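Local coordinates for protein Sso-CP2 metallo-carboxypetidase (Sulfolobus solfataricus, PDB 4MMO) that probably acts as a zinc-dependent carboxypeptidase of the M20 family, removing residues from the C-terminal ends of peptides, at residues E3-T7 against F114-H118; E10-P15 against T27-L31. One frame throughout, in Å; residues are numbered along the deposited sequence.

How the contacts relate
Starting at the N terminus, the chain runs straight into helix 3-12, and both contacts draw on it. Its first turn meets helix 102-121 in contact 1, closing a long loop of 106 residues that takes in the first strands of the mixed sheet. Contact 2 lies wholly within that loop: the last turn of the same helix and the residues after it fold back on residues 27-31 of helix 24-39, with only 11 residues between the two segments. The two contacts, with centres about 15 Å apart, touch where Thr7 O and Tyr30 OH pack 3.4 Å from each other. Together they fasten the N-terminal helix to two helices of the zinc-bearing part of the fold.

Contact 1 (E3-T7 against F114-H118); sequences EELYT and FAIKH
Phe114 reaches across to the first turn of helix 3-12 and lays one face of its ring under Glu4, whose CA stands 3.8 Å from the ring centroid and 13° off the normal, a CH-pi contact. Both segments are regular alpha-helix, with axes 12.0 Å apart at closest approach and N-to-C directions at 150°: a widely spaced, roughly antiparallel pair, bridged by this aromatic side chain and a polar link, that joins the N-terminal helix to helix 102-121. Phe114 has chi1 -85° (m); the nearest CA pair is Glu4 and Phe114, at 6.7 Å. The ring tip lies 3.5 Å (CZ) from Glu3 O, while Thr7 OG1 sits at the ring edge, 3.6 Å from Phe114 CZ. Thr7, in the m rotamer, turns its hydroxyl back to donate to Glu3 O (OG1 to O, 2.8 Å), the carbonyl that also receives Thr7 N at 3.0 Å.

Beside the ring runs the polar link. Glu4 leaves its helix sideways, but chi1 m and chi2 p bring the carboxylate up to His118 (chi1 m), and His118 NE2 donates to Glu4 OE2 at 3.0 Å, nearly straight at 165°. This is a His-carboxylate hydrogen bond, away from the zinc site; His118 ND1 binds Glu428 OE2, so the imidazole bridges two glutamates. Glu3 OE1 and Lys117 NZ, 4.5 Å apart, are too distant for a salt bridge, and the lysine pairs with Asp121.

Helix 417-433 packs against Leu5, Phe114 and Ala115, helix 24-39 places Leu38 against Glu3, Phe114 and Lys117, and Ile116 rests on strand 128-134.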
loop_
_atom_site.group_PDB
_atom_site.type_symbol
_atom_site.label_atom_id
_atom_site.label_comp_id
_atom_site.label_asym_id
_atom_site.label_seq_id
_atom_site.Cartn_x
_atom_site.Cartn_y
_atom_site.Cartn_z
ATOM N N GLU A 3 45.603 12.590 9.962
ATOM C CA GLU A 3 45.222 11.206 9.719
ATOM C C GLU A 3 43.806 10.890 10.207
ATOM O O GLU A 3 43.117 10.056 9.622
ATOM C CB GLU A 3 46.222 10.268 10.395
ATOM C CG GLU A 3 46.068 8.807 10.001
ATOM C CD GLU A 3 47.046 7.901 10.724
ATOM O OE1 GLU A 3 47.618 8.332 11.748
ATOM O OE2 GLU A 3 47.246 6.757 10.266
ATOM N N GLU A 4 43.381 11.552 11.280
ATOM C CA GLU A 4 42.060 11.310 11.858
ATOM C C GLU A 4 40.960 11.629 10.853
ATOM O O GLU A 4 40.023 10.852 10.665
ATOM C CB GLU A 4 41.850 12.158 13.119
ATOM C CG GLU A 4 42.631 11.692 14.344
ATOM C CD GLU A 4 44.127 11.924 14.230
ATOM O OE1 GLU A 4 44.537 12.886 13.544
ATOM O OE2 GLU A 4 44.896 11.144 14.833
ATOM N N LEU A 5 41.077 12.782 10.210
ATOM C CA LEU A 5 40.068 13.219 9.266
ATOM C C LEU A 5 40.192 12.449 7.956
ATOM O O LEU A 5 39.195 11.983 7.406
ATOM C CB LEU A 5 40.190 14.721 9.017
ATOM C CG LEU A 5 39.173 15.316 8.043
ATOM C CD1 LEU A 5 37.752 15.039 8.501
ATOM C CD2 LEU A 5 39.394 16.812 7.887
ATOM N N TYR A 6 41.419 12.303 7.470
ATOM C CA TYR A 6 41.663 11.637 6.197
ATOM C C TYR A 6 41.126 10.213 6.200
ATOM O O TYR A 6 40.491 9.778 5.236
ATOM C CB TYR A 6 43.159 11.620 5.872
ATOM C CG TYR A 6 43.528 10.675 4.749
ATOM C CD1 TYR A 6 43.376 11.050 3.419
ATOM C CD2 TYR A 6 44.025 9.406 5.017
ATOM C CE1 TYR A 6 43.710 10.189 2.389
ATOM C CE2 TYR A 6 44.359 8.537 3.994
ATOM C CZ TYR A 6 44.201 8.934 2.683
ATOM O OH TYR A 6 44.534 8.073 1.663
ATOM N N THR A 7 41.373 9.486 7.286
ATOM C CA THR A 7 40.949 8.095 7.362
ATOM C C THR A 7 39.426 7.998 7.416
ATOM O O THR A 7 38.836 7.083 6.839
ATOM C CB THR A 7 41.572 7.385 8.569
ATOM O OG1 THR A 7 42.997 7.491 8.489
ATOM C CG2 THR A 7 41.184 5.905 8.595
ATOM N N PHE A 114 40.442 6.075 16.898
ATOM C CA PHE A 114 41.549 7.008 16.993
ATOM C C PHE A 114 41.820 7.410 18.448
ATOM O O PHE A 114 42.958 7.709 18.802
ATOM C CB PHE A 114 41.308 8.227 16.101
ATOM C CG PHE A 114 41.740 8.015 14.675
ATOM C CD1 PHE A 114 43.083 8.053 14.338
ATOM C CD2 PHE A 114 40.810 7.753 13.680
ATOM C CE1 PHE A 114 43.492 7.846 13.035
ATOM C CE2 PHE A 114 41.214 7.547 12.374
ATOM C CZ PHE A 114 42.556 7.593 12.051
ATOM N N ALA A 115 40.788 7.394 19.287
ATOM C CA ALA A 115 40.980 7.625 20.718
ATOM C C ALA A 115 41.850 6.518 21.302
ATOM O O ALA A 115 42.809 6.787 22.022
ATOM C CB ALA A 115 39.644 7.683 21.441
ATOM N N ILE A 116 41.518 5.272 20.975
ATOM C CA ILE A 116 42.269 4.128 21.475
ATOM C C ILE A 116 43.717 4.220 21.016
ATOM O O ILE A 116 44.639 3.947 21.786
ATOM C CB ILE A 116 41.650 2.799 21.002
ATOM C CG1 ILE A 116 40.252 2.632 21.600
ATOM C CG2 ILE A 116 42.526 1.609 21.403
ATOM C CD1 ILE A 116 39.442 1.500 20.979
ATOM N N LYS A 117 43.904 4.613 19.761
ATOM C CA LYS A 117 45.233 4.766 19.187
ATOM C C LYS A 117 46.053 5.782 19.968
ATOM O O LYS A 117 47.224 5.550 20.268
ATOM C CB LYS A 117 45.126 5.228 17.736
ATOM C CG LYS A 117 46.464 5.392 17.037
ATOM C CD LYS A 117 46.299 6.052 15.678
ATOM C CE LYS A 117 47.501 5.788 14.792
ATOM N NZ LYS A 117 48.788 6.118 15.461
ATOM N N HIS A 118 45.437 6.917 20.273
ATOM C CA HIS A 118 46.126 7.984 20.978
ATOM C C HIS A 118 46.607 7.498 22.341
ATOM O O HIS A 118 47.766 7.697 22.703
ATOM C CB HIS A 118 45.212 9.202 21.121
ATOM C CG HIS A 118 44.892 9.863 19.817
ATOM N ND1 HIS A 118 44.026 10.933 19.715
ATOM C CD2 HIS A 118 45.321 9.609 18.560
ATOM C CE1 HIS A 118 43.936 11.304 18.452
ATOM N NE2 HIS A 118 44.712 10.517 17.728
#

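Contact 2 (E10-P15 against T27-L31); sequences EFLKKP and TANYL
The end of helix 3-12 and the extended residues after it pack on just over one turn of helix 24-39, with Tyr30 as the main side chain between them. Glu10 to Leu12 are helical; Lys14 (phi/psi -88/114) and Pro15 (-69/156) are extended. The closest CA pair is Lys14 and Thr27, at 6.3 Å.

Tyr30 takes chi1 t with chi2 near 90°, sending its ring out from helix 24-39 to meet Glu10, Phe11 and Lys14. Glu10, t at chi1 and chi2, stretches out to accept a hydrogen bond from the phenol, Tyr30 OH to Glu10 OE1 at 2.7 Å. Lys14 (m, t, t, m) brings the far end of its aliphatic chain to the tyrosine, CE 3.4 Å from Tyr30 CD1, while its CB lies 3.8 Å from Thr27 OG1. Phe11, chi1 t and chi2 22°, sets its ring at 25° to that of Tyr30, but with centroids 5.8 Å apart the rings are slid past one another and barely overlap; the nearest atoms are Phe11 CD1 and Tyr30 CE2, 3.6 Å apart. Thr27 CG2 meets the ring edge 3.7 Å from Phe11 CE1, and Leu31 (t, p) brings CD1 to 4.0 Å from Phe11 CZ. Thr27, chi1 m, holds OG1 3.0 Å from Pro15 O, although its hydroxyl hydrogen-bonds Gly23 O.

Helix 102-121 lies against Phe11 through Leu109 and Met110, and Lys106 makes a cation-pi contact with that ring. The side chain of Phe11 is about 12 Å from the bound zinc. Chemically, Phe11 and Leu31 bury apolar surface against one another, while the Tyr30-Glu10 bond satisfies polar groups at the more exposed margin.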
loop_
_atom_site.group_PDB
_atom_site.type_symbol
_atom_site.label_atom_id
_atom_site.label_comp_id
_atom_site.label_asym_id
_atom_site.label_seq_id
_atom_site.Cartn_x
_atom_site.Cartn_y
_atom_site.Cartn_z
ATOM N N GLU A 10 38.132 8.476 3.897
ATOM C CA GLU A 10 38.392 7.237 3.173
ATOM C C GLU A 10 37.340 6.178 3.517
ATOM O O GLU A 10 36.831 5.489 2.636
ATOM C CB GLU A 10 39.794 6.736 3.526
ATOM C CG GLU A 10 40.225 5.464 2.832
ATOM C CD GLU A 10 41.629 5.047 3.233
ATOM O OE1 GLU A 10 41.924 5.043 4.450
ATOM O OE2 GLU A 10 42.438 4.732 2.333
ATOM N N PHE A 11 37.018 6.066 4.803
ATOM C CA PHE A 11 36.029 5.108 5.294
ATOM C C PHE A 11 34.655 5.430 4.713
ATOM O O PHE A 11 33.933 4.543 4.243
ATOM C CB PHE A 11 35.974 5.193 6.829
ATOM C CG PHE A 11 35.223 4.063 7.504
ATOM C CD1 PHE A 11 35.028 2.842 6.879
ATOM C CD2 PHE A 11 34.720 4.236 8.791
ATOM C CE1 PHE A 11 34.346 1.814 7.521
ATOM C CE2 PHE A 11 34.041 3.215 9.438
ATOM C CZ PHE A 11 33.851 2.005 8.801
ATOM N N LEU A 12 34.308 6.712 4.748
ATOM C CA LEU A 12 32.995 7.183 4.322
ATOM C C LEU A 12 32.761 7.030 2.816
ATOM O O LEU A 12 31.620 6.935 2.368
ATOM C CB LEU A 12 32.819 8.651 4.713
ATOM C CG LEU A 12 32.557 8.952 6.195
ATOM C CD1 LEU A 12 32.604 10.451 6.449
ATOM C CD2 LEU A 12 31.213 8.391 6.631
ATOM N N LYS A 13 33.838 7.014 2.037
ATOM C CA LYS A 13 33.719 6.909 0.589
ATOM C C LYS A 13 33.363 5.492 0.161
ATOM O O LYS A 13 32.937 5.272 -0.970
ATOM C CB LYS A 13 35.014 7.349 -0.093
ATOM C CG LYS A 13 35.180 8.853 -0.192
ATOM C CD LYS A 13 36.573 9.207 -0.676
ATOM C CE LYS A 13 36.687 10.678 -1.035
ATOM N NZ LYS A 13 38.088 11.055 -1.371
ATOM N N LYS A 14 33.538 4.536 1.065
ATOM C CA LYS A 14 33.211 3.149 0.764
ATOM C C LYS A 14 31.750 2.865 1.085
ATOM O O LYS A 14 31.352 2.916 2.247
ATOM C CB LYS A 14 34.105 2.195 1.549
ATOM C CG LYS A 14 35.588 2.433 1.342
ATOM C CD LYS A 14 36.392 1.164 1.562
ATOM C CE LYS A 14 37.884 1.432 1.458
ATOM N NZ LYS A 14 38.250 2.125 0.190
ATOM N N PRO A 15 30.937 2.575 0.056
ATOM C CA PRO A 15 29.555 2.222 0.380
ATOM C C PRO A 15 29.478 0.871 1.076
ATOM O O PRO A 15 30.377 0.042 0.941
ATOM C CB PRO A 15 28.863 2.190 -0.987
ATOM C CG PRO A 15 29.947 1.958 -1.963
ATOM C CD PRO A 15 31.172 2.613 -1.398
ATOM N N THR A 27 34.185 -3.078 2.631
ATOM C CA THR A 27 34.230 -2.242 3.820
ATOM C C THR A 27 34.747 -3.025 5.019
ATOM O O THR A 27 35.624 -2.553 5.737
ATOM C CB THR A 27 32.847 -1.663 4.131
ATOM O OG1 THR A 27 32.401 -0.893 3.008
ATOM C CG2 THR A 27 32.891 -0.771 5.379
ATOM N N ALA A 28 34.216 -4.228 5.222
ATOM C CA ALA A 28 34.651 -5.080 6.323
ATOM C C ALA A 28 36.141 -5.389 6.230
ATOM O O ALA A 28 36.833 -5.448 7.244
ATOM C CB ALA A 28 33.844 -6.369 6.348
ATOM N N ASN A 29 36.634 -5.586 5.012
ATOM C CA ASN A 29 38.046 -5.888 4.807
ATOM C C ASN A 29 38.927 -4.673 5.045
ATOM O O ASN A 29 39.999 -4.781 5.636
ATOM C CB ASN A 29 38.286 -6.432 3.397
ATOM C CG ASN A 29 38.377 -7.944 3.370
ATOM O OD1 ASN A 29 39.332 -8.525 3.885
ATOM N ND2 ASN A 29 37.382 -8.588 2.769
ATOM N N TYR A 30 38.477 -3.520 4.563
ATOM C CA TYR A 30 39.177 -2.270 4.797
ATOM C C TYR A 30 39.228 -2.012 6.299
ATOM O O TYR A 30 40.273 -1.658 6.849
ATOM C CB TYR A 30 38.458 -1.122 4.087
ATOM C CG TYR A 30 38.848 0.248 4.588
ATOM C CD1 TYR A 30 39.948 0.914 4.064
ATOM C CD2 TYR A 30 38.115 0.878 5.589
ATOM C CE1 TYR A 30 40.306 2.170 4.520
ATOM C CE2 TYR A 30 38.469 2.133 6.054
ATOM C CZ TYR A 30 39.566 2.772 5.517
ATOM O OH TYR A 30 39.920 4.020 5.974
ATOM N N LEU A 31 38.092 -2.210 6.961
ATOM C CA LEU A 31 37.991 -1.935 8.389
ATOM C C LEU A 31 38.940 -2.841 9.162
ATOM O O LEU A 31 39.664 -2.376 10.037
ATOM C CB LEU A 31 36.550 -2.101 8.879
ATOM C CG LEU A 31 36.252 -1.651 10.314
ATOM C CD1 LEU A 31 36.677 -0.199 10.568
ATOM C CD2 LEU A 31 34.769 -1.827 10.607
#